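Long-range contacts in peptide ABC transporter permease (Staphylococcus hominis, PDB 6EXS), which probably moves peptides across the cell membrane as a POT-family transporter, and binds a thioalcohol-conjugated dipeptide that is a precursor of human body odour: residues Asp82-Arg88 against Met209-Leu215; Phe298-Gln302 against Cys406-Glu410; Thr372-Leu377 against Ala471-Leu476. All blocks are in the same frame, centred on the assembly; numbering follows the deposited sequence.

Contact 1: Asp82-Arg88 against Met209-Leu215; sequences DRITGTR and MAPTNPL. Unlike the reference sequence in segment 209-215: Ala210 (reference Lys).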
loop_
_atom_site.group_PDB
_atom_site.type_symbol
_atom_site.label_atom_id
_atom_site.label_comp_id
_atom_site.label_asym_id
_atom_site.label_seq_id
_atom_site.Cartn_x
_atom_site.Cartn_y
_atom_site.Cartn_z
ATOM N N ASP A 82 9.222 -4.745 -18.077
ATOM C CA ASP A 82 10.433 -4.166 -18.651
ATOM C C ASP A 82 11.209 -5.104 -19.549
ATOM O O ASP A 82 11.869 -4.634 -20.468
ATOM C CB ASP A 82 11.349 -3.630 -17.538
ATOM C CG ASP A 82 12.439 -2.711 -18.049
ATOM O OD1 ASP A 82 12.146 -1.523 -18.284
ATOM O OD2 ASP A 82 13.585 -3.188 -18.225
ATOM N N ARG A 83 11.150 -6.419 -19.278
ATOM C CA ARG A 83 11.944 -7.396 -20.014
ATOM C C ARG A 83 11.157 -8.418 -20.849
ATOM O O ARG A 83 11.770 -9.071 -21.702
ATOM C CB ARG A 83 12.900 -8.130 -19.048
ATOM C CG ARG A 83 13.711 -7.186 -18.156
ATOM C CD ARG A 83 15.152 -7.595 -17.990
ATOM N NE ARG A 83 15.867 -7.537 -19.264
ATOM C CZ ARG A 83 17.115 -7.950 -19.444
ATOM N NH1 ARG A 83 17.809 -8.448 -18.430
ATOM N NH2 ARG A 83 17.672 -7.886 -20.644
ATOM N N ILE A 84 9.830 -8.568 -20.631
ATOM C CA ILE A 84 9.046 -9.603 -21.313
ATOM C C ILE A 84 7.805 -9.095 -22.065
ATOM O O ILE A 84 7.736 -9.284 -23.271
ATOM C CB ILE A 84 8.664 -10.751 -20.298
ATOM C CG1 ILE A 84 9.918 -11.418 -19.687
ATOM C CG2 ILE A 84 7.725 -11.809 -20.931
ATOM C CD1 ILE A 84 9.677 -12.231 -18.419
ATOM N N THR A 85 6.797 -8.542 -21.360
ATOM C CA THR A 85 5.490 -8.174 -21.939
ATOM C C THR A 85 5.271 -6.722 -22.375
ATOM O O THR A 85 4.404 -6.463 -23.210
ATOM C CB THR A 85 4.357 -8.520 -20.936
ATOM O OG1 THR A 85 4.428 -7.617 -19.831
ATOM C CG2 THR A 85 4.413 -9.969 -20.434
ATOM N N GLY A 86 5.973 -5.795 -21.741
ATOM C CA GLY A 86 5.727 -4.375 -21.905
ATOM C C GLY A 86 4.811 -4.001 -20.764
ATOM O O GLY A 86 4.301 -4.889 -20.074
ATOM N N THR A 87 4.586 -2.709 -20.535
ATOM C CA THR A 87 3.744 -2.273 -19.418
ATOM C C THR A 87 2.259 -2.515 -19.700
ATOM O O THR A 87 1.521 -2.817 -18.765
ATOM C CB THR A 87 4.065 -0.832 -19.004
ATOM O OG1 THR A 87 3.938 0.016 -20.138
ATOM C CG2 THR A 87 5.474 -0.692 -18.434
ATOM N N ARG A 88 1.834 -2.443 -20.980
ATOM C CA ARG A 88 0.429 -2.641 -21.374
ATOM C C ARG A 88 -0.064 -4.050 -21.105
ATOM O O ARG A 88 -1.084 -4.217 -20.428
ATOM C CB ARG A 88 0.177 -2.231 -22.834
ATOM C CG ARG A 88 0.374 -0.749 -23.080
ATOM C CD ARG A 88 -0.833 0.131 -22.775
ATOM N NE ARG A 88 -1.873 0.047 -23.801
ATOM C CZ ARG A 88 -1.844 0.689 -24.966
ATOM N NH1 ARG A 88 -0.809 1.459 -25.282
ATOM N NH2 ARG A 88 -2.844 0.558 -25.827
ATOM N N MET A 209 3.724 -0.877 -25.433
ATOM C CA MET A 209 3.303 -2.066 -26.189
ATOM C C MET A 209 4.390 -3.138 -26.319
ATOM O O MET A 209 4.110 -4.244 -26.794
ATOM C CB MET A 209 2.768 -1.664 -27.576
ATOM C CG MET A 209 1.457 -0.890 -27.528
ATOM S SD MET A 209 0.018 -1.909 -27.145
ATOM C CE MET A 209 -0.193 -2.736 -28.728
ATOM N N ALA A 210 5.630 -2.808 -25.915
ATOM C CA ALA A 210 6.785 -3.703 -26.023
ATOM C C ALA A 210 7.728 -3.517 -24.823
ATOM O O ALA A 210 7.758 -2.419 -24.268
ATOM C CB ALA A 210 7.533 -3.417 -27.334
ATOM N N PRO A 211 8.521 -4.538 -24.406
ATOM C CA PRO A 211 9.452 -4.311 -23.281
ATOM C C PRO A 211 10.638 -3.410 -23.675
ATOM O O PRO A 211 11.163 -3.548 -24.783
ATOM C CB PRO A 211 9.901 -5.728 -22.900
ATOM C CG PRO A 211 9.756 -6.525 -24.149
ATOM C CD PRO A 211 8.629 -5.918 -24.937
ATOM N N THR A 212 11.050 -2.486 -22.764
ATOM C CA THR A 212 12.166 -1.547 -22.962
ATOM C C THR A 212 13.491 -2.291 -23.129
ATOM O O THR A 212 14.238 -2.013 -24.075
ATOM C CB THR A 212 12.224 -0.492 -21.835
ATOM O OG1 THR A 212 10.970 0.185 -21.746
ATOM C CG2 THR A 212 13.343 0.534 -22.045
ATOM N N ASN A 213 13.772 -3.239 -22.223
ATOM C CA ASN A 213 14.996 -4.028 -22.260
ATOM C C ASN A 213 14.632 -5.508 -22.441
ATOM O O ASN A 213 14.678 -6.245 -21.453
ATOM C CB ASN A 213 15.819 -3.794 -20.981
ATOM C CG ASN A 213 16.164 -2.345 -20.737
ATOM O OD1 ASN A 213 15.466 -1.629 -20.011
ATOM N ND2 ASN A 213 17.238 -1.874 -21.351
ATOM N N PRO A 214 14.242 -5.978 -23.663
ATOM C CA PRO A 214 13.856 -7.397 -23.808
ATOM C C PRO A 214 14.998 -8.381 -23.578
ATOM O O PRO A 214 16.171 -8.017 -23.696
ATOM C CB PRO A 214 13.283 -7.479 -25.226
ATOM C CG PRO A 214 13.855 -6.347 -25.943
ATOM C CD PRO A 214 14.107 -5.257 -24.946
ATOM N N LEU A 215 14.647 -9.619 -23.210
ATOM C CA LEU A 215 15.607 -10.674 -22.905
ATOM C C LEU A 215 16.168 -11.344 -24.157
ATOM O O LEU A 215 15.449 -11.540 -25.143
ATOM C CB LEU A 215 14.968 -11.742 -21.996
ATOM C CG LEU A 215 14.429 -11.310 -20.631
ATOM C CD1 LEU A 215 13.482 -12.334 -20.105
ATOM C CD2 LEU A 215 15.543 -11.132 -19.623
HETATM O O HOH W 1 9.650 -0.456 -18.631
#

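Contact 2: Phe298-Gln302 against Cys406-Glu410; sequences FWSIQ and CVIGE. With C3H (2-[[(2~{R})-2-azanyl-3-[(3~{S})-3-methyl-1-oxidanyl-hexan-3-yl]sulfanyl-propanoyl]amino]ethanoic acid), chain O.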
loop_
_atom_site.group_PDB
_atom_site.type_symbol
_atom_site.label_atom_id
_atom_site.label_comp_id
_atom_site.label_asym_id
_atom_site.label_seq_id
_atom_site.Cartn_x
_atom_site.Cartn_y
_atom_site.Cartn_z
ATOM N N PHE A 298 6.699 5.119 10.194
ATOM C CA PHE A 298 5.424 5.770 9.868
ATOM C C PHE A 298 4.391 4.758 9.356
ATOM O O PHE A 298 3.264 4.740 9.861
ATOM C CB PHE A 298 5.584 6.925 8.850
ATOM C CG PHE A 298 4.226 7.476 8.487
ATOM C CD1 PHE A 298 3.610 8.428 9.290
ATOM C CD2 PHE A 298 3.501 6.942 7.427
ATOM C CE1 PHE A 298 2.318 8.856 9.019
ATOM C CE2 PHE A 298 2.208 7.372 7.161
ATOM C CZ PHE A 298 1.622 8.310 7.968
ATOM N N TRP A 299 4.760 3.955 8.321
ATOM C CA TRP A 299 3.861 2.968 7.724
ATOM C C TRP A 299 3.538 1.814 8.655
ATOM O O TRP A 299 2.478 1.220 8.494
ATOM C CB TRP A 299 4.355 2.463 6.362
ATOM C CG TRP A 299 4.444 3.537 5.330
ATOM C CD1 TRP A 299 5.579 4.011 4.741
ATOM C CD2 TRP A 299 3.366 4.333 4.823
ATOM N NE1 TRP A 299 5.273 5.030 3.873
ATOM C CE2 TRP A 299 3.920 5.249 3.900
ATOM C CE3 TRP A 299 1.973 4.320 5.009
ATOM C CZ2 TRP A 299 3.135 6.170 3.195
ATOM C CZ3 TRP A 299 1.196 5.230 4.319
ATOM C CH2 TRP A 299 1.774 6.151 3.430
ATOM N N SER A 300 4.399 1.519 9.645
ATOM C CA SER A 300 4.114 0.443 10.613
ATOM C C SER A 300 2.850 0.802 11.401
ATOM O O SER A 300 1.898 0.024 11.414
ATOM C CB SER A 300 5.305 0.205 11.542
ATOM O OG SER A 300 4.983 -0.702 12.585
ATOM N N ILE A 301 2.823 2.029 11.963
ATOM C CA ILE A 301 1.703 2.581 12.714
ATOM C C ILE A 301 0.522 2.857 11.784
ATOM O O ILE A 301 -0.583 2.400 12.074
ATOM C CB ILE A 301 2.125 3.796 13.577
ATOM C CG1 ILE A 301 3.063 3.318 14.726
ATOM C CG2 ILE A 301 0.882 4.524 14.137
ATOM C CD1 ILE A 301 3.715 4.408 15.561
ATOM N N GLN A 302 0.761 3.539 10.646
ATOM C CA GLN A 302 -0.295 3.832 9.668
ATOM C C GLN A 302 -1.015 2.571 9.125
ATOM O O GLN A 302 -2.239 2.533 9.130
ATOM C CB GLN A 302 0.244 4.700 8.519
ATOM C CG GLN A 302 -0.832 5.423 7.713
ATOM C CD GLN A 302 -1.531 4.553 6.694
ATOM O OE1 GLN A 302 -0.992 3.588 6.165
ATOM N NE2 GLN A 302 -2.752 4.897 6.374
ATOM N N CYS A 406 -2.679 10.533 12.609
ATOM C CA CYS A 406 -1.843 9.734 11.714
ATOM C C CYS A 406 -1.853 10.225 10.257
ATOM O O CYS A 406 -0.792 10.277 9.625
ATOM C CB CYS A 406 -2.200 8.258 11.806
ATOM S SG CYS A 406 -0.864 7.163 11.289
ATOM N N VAL A 407 -3.044 10.565 9.726
ATOM C CA VAL A 407 -3.178 11.046 8.350
ATOM C C VAL A 407 -2.550 12.458 8.199
ATOM O O VAL A 407 -1.940 12.715 7.168
ATOM C CB VAL A 407 -4.617 10.933 7.781
ATOM C CG1 VAL A 407 -5.615 11.795 8.551
ATOM C CG2 VAL A 407 -4.651 11.249 6.288
ATOM N N ILE A 408 -2.620 13.324 9.248
ATOM C CA ILE A 408 -1.967 14.645 9.237
ATOM C C ILE A 408 -0.440 14.442 9.072
ATOM O O ILE A 408 0.209 15.216 8.360
ATOM C CB ILE A 408 -2.355 15.548 10.453
ATOM C CG1 ILE A 408 -3.826 16.003 10.355
ATOM C CG2 ILE A 408 -1.421 16.774 10.565
ATOM C CD1 ILE A 408 -4.411 16.482 11.662
ATOM N N GLY A 409 0.080 13.372 9.681
ATOM C CA GLY A 409 1.468 12.949 9.563
ATOM C C GLY A 409 1.798 12.443 8.168
ATOM O O GLY A 409 2.890 12.709 7.657
ATOM N N GLU A 410 0.841 11.746 7.517
ATOM C CA GLU A 410 0.995 11.227 6.148
ATOM C C GLU A 410 1.127 12.362 5.122
ATOM O O GLU A 410 1.871 12.223 4.148
ATOM C CB GLU A 410 -0.176 10.304 5.769
ATOM C CG GLU A 410 0.165 9.358 4.638
ATOM C CD GLU A 410 -0.921 8.377 4.258
ATOM O OE1 GLU A 410 -1.486 7.723 5.163
ATOM O OE2 GLU A 410 -1.144 8.197 3.041
HETATM O O2 C3H O . -4.367 4.212 -0.755
HETATM C C11 C3H O . -4.572 5.227 -0.192
HETATM O O3 C3H O . -3.830 6.271 -0.311
HETATM C C10 C3H O . -5.682 5.455 0.792
HETATM N N1 C3H O . -6.084 4.256 1.487
HETATM C C9 C3H O . -5.466 3.853 2.585
HETATM O O1 C3H O . -4.251 3.758 2.672
HETATM C C8 C3H O . -6.296 3.514 3.780
HETATM N N C3H O . -7.682 3.342 3.367
HETATM C C7 C3H O . -5.825 2.207 4.418
HETATM S S C3H O . -4.813 2.325 5.918
HETATM C C3 C3H O . -5.797 3.012 7.355
HETATM C C4 C3H O . -6.843 1.978 7.682
HETATM C C5 C3H O . -6.331 4.386 6.927
HETATM C C6 C3H O . -7.336 5.052 7.839
HETATM O O C3H O . -8.562 5.255 7.215
HETATM C C2 C3H O . -4.903 3.233 8.572
HETATM C C1 C3H O . -4.781 4.672 9.043
HETATM C C C3H O . -3.893 4.784 10.252
#

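Contact 3: Thr372-Leu377 against Ala471-Leu476; sequences TLLAGL and AIVITL. With OLC ((2R)-2,3-dihydroxypropyl (9Z)-octadec-9-enoate), chain F.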
loop_
_atom_site.group_PDB
_atom_site.type_symbol
_atom_site.label_atom_id
_atom_site.label_comp_id
_atom_site.label_asym_id
_atom_site.label_seq_id
_atom_site.Cartn_x
_atom_site.Cartn_y
_atom_site.Cartn_z
ATOM N N THR A 372 6.408 10.976 11.262
ATOM C CA THR A 372 6.660 9.839 12.164
ATOM C C THR A 372 6.306 10.167 13.615
ATOM O O THR A 372 5.723 9.320 14.293
ATOM C CB THR A 372 8.105 9.347 12.041
ATOM O OG1 THR A 372 8.444 9.263 10.664
ATOM C CG2 THR A 372 8.302 8.001 12.668
ATOM N N LEU A 373 6.671 11.387 14.091
ATOM C CA LEU A 373 6.346 11.863 15.438
ATOM C C LEU A 373 4.834 11.884 15.588
ATOM O O LEU A 373 4.328 11.419 16.608
ATOM C CB LEU A 373 6.899 13.279 15.690
ATOM C CG LEU A 373 8.372 13.415 16.065
ATOM C CD1 LEU A 373 8.805 14.864 15.993
ATOM C CD2 LEU A 373 8.671 12.826 17.448
ATOM N N LEU A 374 4.113 12.376 14.547
ATOM C CA LEU A 374 2.649 12.410 14.528
ATOM C C LEU A 374 2.039 10.995 14.525
ATOM O O LEU A 374 1.066 10.755 15.251
ATOM C CB LEU A 374 2.100 13.290 13.389
ATOM C CG LEU A 374 2.142 14.807 13.622
ATOM C CD1 LEU A 374 2.000 15.558 12.323
ATOM C CD2 LEU A 374 1.057 15.257 14.571
ATOM N N ALA A 375 2.647 10.048 13.768
ATOM C CA ALA A 375 2.213 8.648 13.774
ATOM C C ALA A 375 2.374 8.062 15.203
ATOM O O ALA A 375 1.443 7.436 15.708
ATOM C CB ALA A 375 3.009 7.840 12.775
ATOM N N GLY A 376 3.506 8.355 15.860
ATOM C CA GLY A 376 3.783 7.926 17.230
ATOM C C GLY A 376 2.861 8.555 18.260
ATOM O O GLY A 376 2.432 7.883 19.202
ATOM N N LEU A 377 2.544 9.858 18.075
ATOM C CA LEU A 377 1.632 10.631 18.938
ATOM C C LEU A 377 0.181 10.136 18.844
ATOM O O LEU A 377 -0.568 10.282 19.808
ATOM C CB LEU A 377 1.711 12.136 18.646
ATOM C CG LEU A 377 2.947 12.845 19.192
ATOM C CD1 LEU A 377 3.292 14.058 18.352
ATOM C CD2 LEU A 377 2.796 13.198 20.683
ATOM N N ALA A 471 8.635 4.739 18.227
ATOM C CA ALA A 471 8.554 5.611 17.052
ATOM C C ALA A 471 9.113 7.009 17.352
ATOM O O ALA A 471 9.957 7.486 16.600
ATOM C CB ALA A 471 7.109 5.722 16.587
ATOM N N ILE A 472 8.675 7.632 18.477
ATOM C CA ILE A 472 9.077 8.972 18.933
ATOM C C ILE A 472 10.579 9.042 19.328
ATOM O O ILE A 472 11.246 9.987 18.911
ATOM C CB ILE A 472 8.119 9.510 20.051
ATOM C CG1 ILE A 472 6.686 9.732 19.481
ATOM C CG2 ILE A 472 8.654 10.804 20.711
ATOM C CD1 ILE A 472 5.555 9.784 20.505
ATOM N N VAL A 473 11.114 8.055 20.082
ATOM C CA VAL A 473 12.525 8.076 20.500
ATOM C C VAL A 473 13.479 7.971 19.288
ATOM O O VAL A 473 14.390 8.797 19.194
ATOM C CB VAL A 473 12.917 7.094 21.651
ATOM C CG1 VAL A 473 12.222 7.466 22.960
ATOM C CG2 VAL A 473 12.662 5.630 21.298
ATOM N N ILE A 474 13.241 7.016 18.344
ATOM C CA ILE A 474 14.071 6.835 17.133
ATOM C C ILE A 474 14.025 8.102 16.261
ATOM O O ILE A 474 15.056 8.520 15.714
ATOM C CB ILE A 474 13.716 5.547 16.334
ATOM C CG1 ILE A 474 13.762 4.293 17.226
ATOM C CG2 ILE A 474 14.643 5.374 15.110
ATOM C CD1 ILE A 474 13.044 3.106 16.653
ATOM N N THR A 475 12.839 8.724 16.170
ATOM C CA THR A 475 12.651 9.964 15.423
ATOM C C THR A 475 13.431 11.103 16.069
ATOM O O THR A 475 14.104 11.828 15.348
ATOM C CB THR A 475 11.166 10.277 15.212
ATOM O OG1 THR A 475 10.563 9.156 14.572
ATOM C CG2 THR A 475 10.951 11.510 14.358
ATOM N N LEU A 476 13.376 11.237 17.410
ATOM C CA LEU A 476 14.123 12.279 18.117
ATOM C C LEU A 476 15.644 12.096 17.990
ATOM O O LEU A 476 16.362 13.097 17.896
ATOM C CB LEU A 476 13.700 12.406 19.588
ATOM C CG LEU A 476 12.320 13.006 19.860
ATOM C CD1 LEU A 476 11.909 12.764 21.298
ATOM C CD2 LEU A 476 12.277 14.498 19.541
HETATM C C18 OLC F . -1.174 19.038 13.826
HETATM C C10 OLC F . -0.938 13.180 22.137
HETATM C C9 OLC F . -1.535 12.635 23.193
HETATM C C17 OLC F . -0.613 18.726 15.199
HETATM C C11 OLC F . -1.135 14.566 21.581
HETATM C C8 OLC F . -2.579 13.265 24.084
HETATM C C24 OLC F . -11.719 9.556 32.643
HETATM C C16 OLC F . -1.356 17.616 15.936
HETATM C C12 OLC F . -1.268 14.606 20.061
HETATM C C7 OLC F . -3.172 12.293 25.099
HETATM C C15 OLC F . -0.827 17.372 17.343
HETATM C C13 OLC F . -1.002 15.979 19.465
HETATM C C6 OLC F . -4.383 12.835 25.840
HETATM C C14 OLC F . -1.300 16.075 17.980
HETATM C C5 OLC F . -4.890 11.940 26.962
HETATM C C4 OLC F . -5.951 10.937 26.540
HETATM C C3 OLC F . -7.289 11.100 27.251
HETATM C C2 OLC F . -7.447 10.221 28.492
HETATM C C21 OLC F . -10.253 9.113 30.644
HETATM C C1 OLC F . -8.852 10.177 29.026
HETATM C C22 OLC F . -10.309 9.557 32.087
HETATM O O19 OLC F . -9.794 10.742 28.533
HETATM O O25 OLC F . -12.241 8.237 32.775
HETATM O O23 OLC F . -9.459 8.732 32.894
HETATM O O20 OLC F . -8.932 9.414 30.128
#

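Contact 1: Asp82-Arg88 against Met209-Leu215
A loop docked on a distorted turn of a transmembrane helix makes this surface contact: Met209-Leu215, between helices 178-204 and 217-243, runs along Asp82-Arg88 of helix 74-106. The helix has a wide pi-type turn at 82-85 and a kink at 87-88; the loop bonds to two carbonyls of the wide turn. Asn213 N donates to Asp82 O at 2.9 Å, and Leu215 N to Arg83 O at 3.3 Å. Arg83 also donates: its NE points almost straight at Asn213 O (2.8 Å, 171° at the hydrogen), with that oxygen close to the guanidinium plane. Bends at chi2 and chi3 bring the side chain round. Leu215 CD2 lies 3.5 Å above the centre of one face of the same group, and Leu215 CD1 meets Ile84 CG1 at 3.7 Å. Pro211 turns its ring to the helix, with CB 3.3 Å from Asp82 O. Gly86 CA lies 3.6 Å from Ala210 C; with positive phi (95°) and no side chain pointing at the loop, the backbones can come this close. At the far end Met209 SD sits over the face of the Arg88 guanidinium, whose nitrogens are hydrogen-bonded to the carbonyls of Val207 and Gly205 and the side chains of Asn200 and Tyr196. Glu219 of helix 217-243 forms a salt bridge with Arg83, Tyr223 packs on Arg83 and Leu215, and helix 110-137 touches Thr87 and Arg88.

Contact 2: Phe298-Gln302 against Cys406-Glu410
Two helices of this Major Facilitator Superfamily transporter meet beside its peptide-binding pocket, at which Gln302 and Cys406 touch the conjugated peptide C3H. The axes of the short segments 298-302 and 406-410 run roughly antiparallel, 146° apart and 10.7 Å at closest approach. The Phe298 ring is carried toward the other helix by a chi1 of 176°, which sets CG opposite the backbone N. Its edge faces Cys406 O, 3.5 Å from CE1, while CZ packs on Glu410 CB at 3.5 Å. Cys406 SG makes an oblique sulfur-aromatic contact with this ring, 4.9 Å from its centroid, and lies 3.7 Å from Gln302 CA.

Glu410 reaches past Phe298 with its chain extended beyond CG, and its OE2 comes to the edge of the Trp299 indole, 3.6 Å from CH2; the side chains cross at about a right angle, the carboxylate plane tilted 64° to the ring. Asn339 ND2, from helix 338-357, donates a hydrogen bond to Glu410 OE1, a buried acceptor. Gln302 NE2 is near that oxygen too, but the angle is poor for a bond. Its amide also borders the ligand: Gln302 NE2 lies 3.3 Å from the thioether atom S of C3H.

Contact 3: Thr372-Leu377 against Ala471-Leu476
Segments 372-377 of helix 364-389 and 471-476 of helix 460-479 pack nearly antiparallel, the axes of the short segments 160° apart and 8.6 Å at closest approach, in helix-helix packing through a glycine-alanine contact with no hydrogen bond across it. Gly376 probably allows much of this closeness, having no side chain on the side that faces Ile472 CG1 and Ala471 CB. Ala471 CB rests 4.0 Å from Gly376 CA, and Ile472 CD1 lies 3.7 Å from Gly376 C. Ile472 spreads its two branches over this surface. CG1, anti to the carbonyl carbon (chi1 -65°), carries CD1 over the backbone between Gly376 and Leu377, while CG2 meets Leu373 CD2 at 3.8 Å. Leu373 lies across Ile472 at about a right angle and also packs its CG against the methyl CG2 of Thr475 at 3.6 Å.

That methyl serves the apolar packing, whereas Thr475 OG1 turns back into its own helix and donates to Ala471 O at 2.7 Å; Thr475 N reaches that carbonyl from the opposite face. Thr372 CG2 lies against this hydroxyl, 3.2 Å from Thr475 OG1. Thr372 OG1 is hydrogen-bonded to Phe368 O and to Leu294 O of helix 279-302. A bound monoolein chain runs along Leu374 and Leu377, consistent with a lipid-facing flank. Helix 279-302 also packs on Ala375, Ala471 and Thr475, and helix 396-418 borders Thr372 and Leu374.

Contact 1 comes first along the chain and closes before the other two open; contacts 2 and 3 then interleave, their segments alternating. Contact 1 lies across the chain's centre from both, its centre about 35 Å from that of contact 2 and about 42 Å from that of contact 3. Contacts 2 and 3, about 10 Å apart between centres, touch: Phe298 CD1 packs on Ala375 CB at 3.6 Å, and Ile301 CD1 on Ala471 CB at 3.8 Å. Helices 279-302, 364-389, 396-418 and 460-479 thus pack together from beside the ligand pocket to a side probably facing lipid, whereas contact 1 joins a surface loop to helix 74-106, its nearest atoms about 23 Å from those of contact 2.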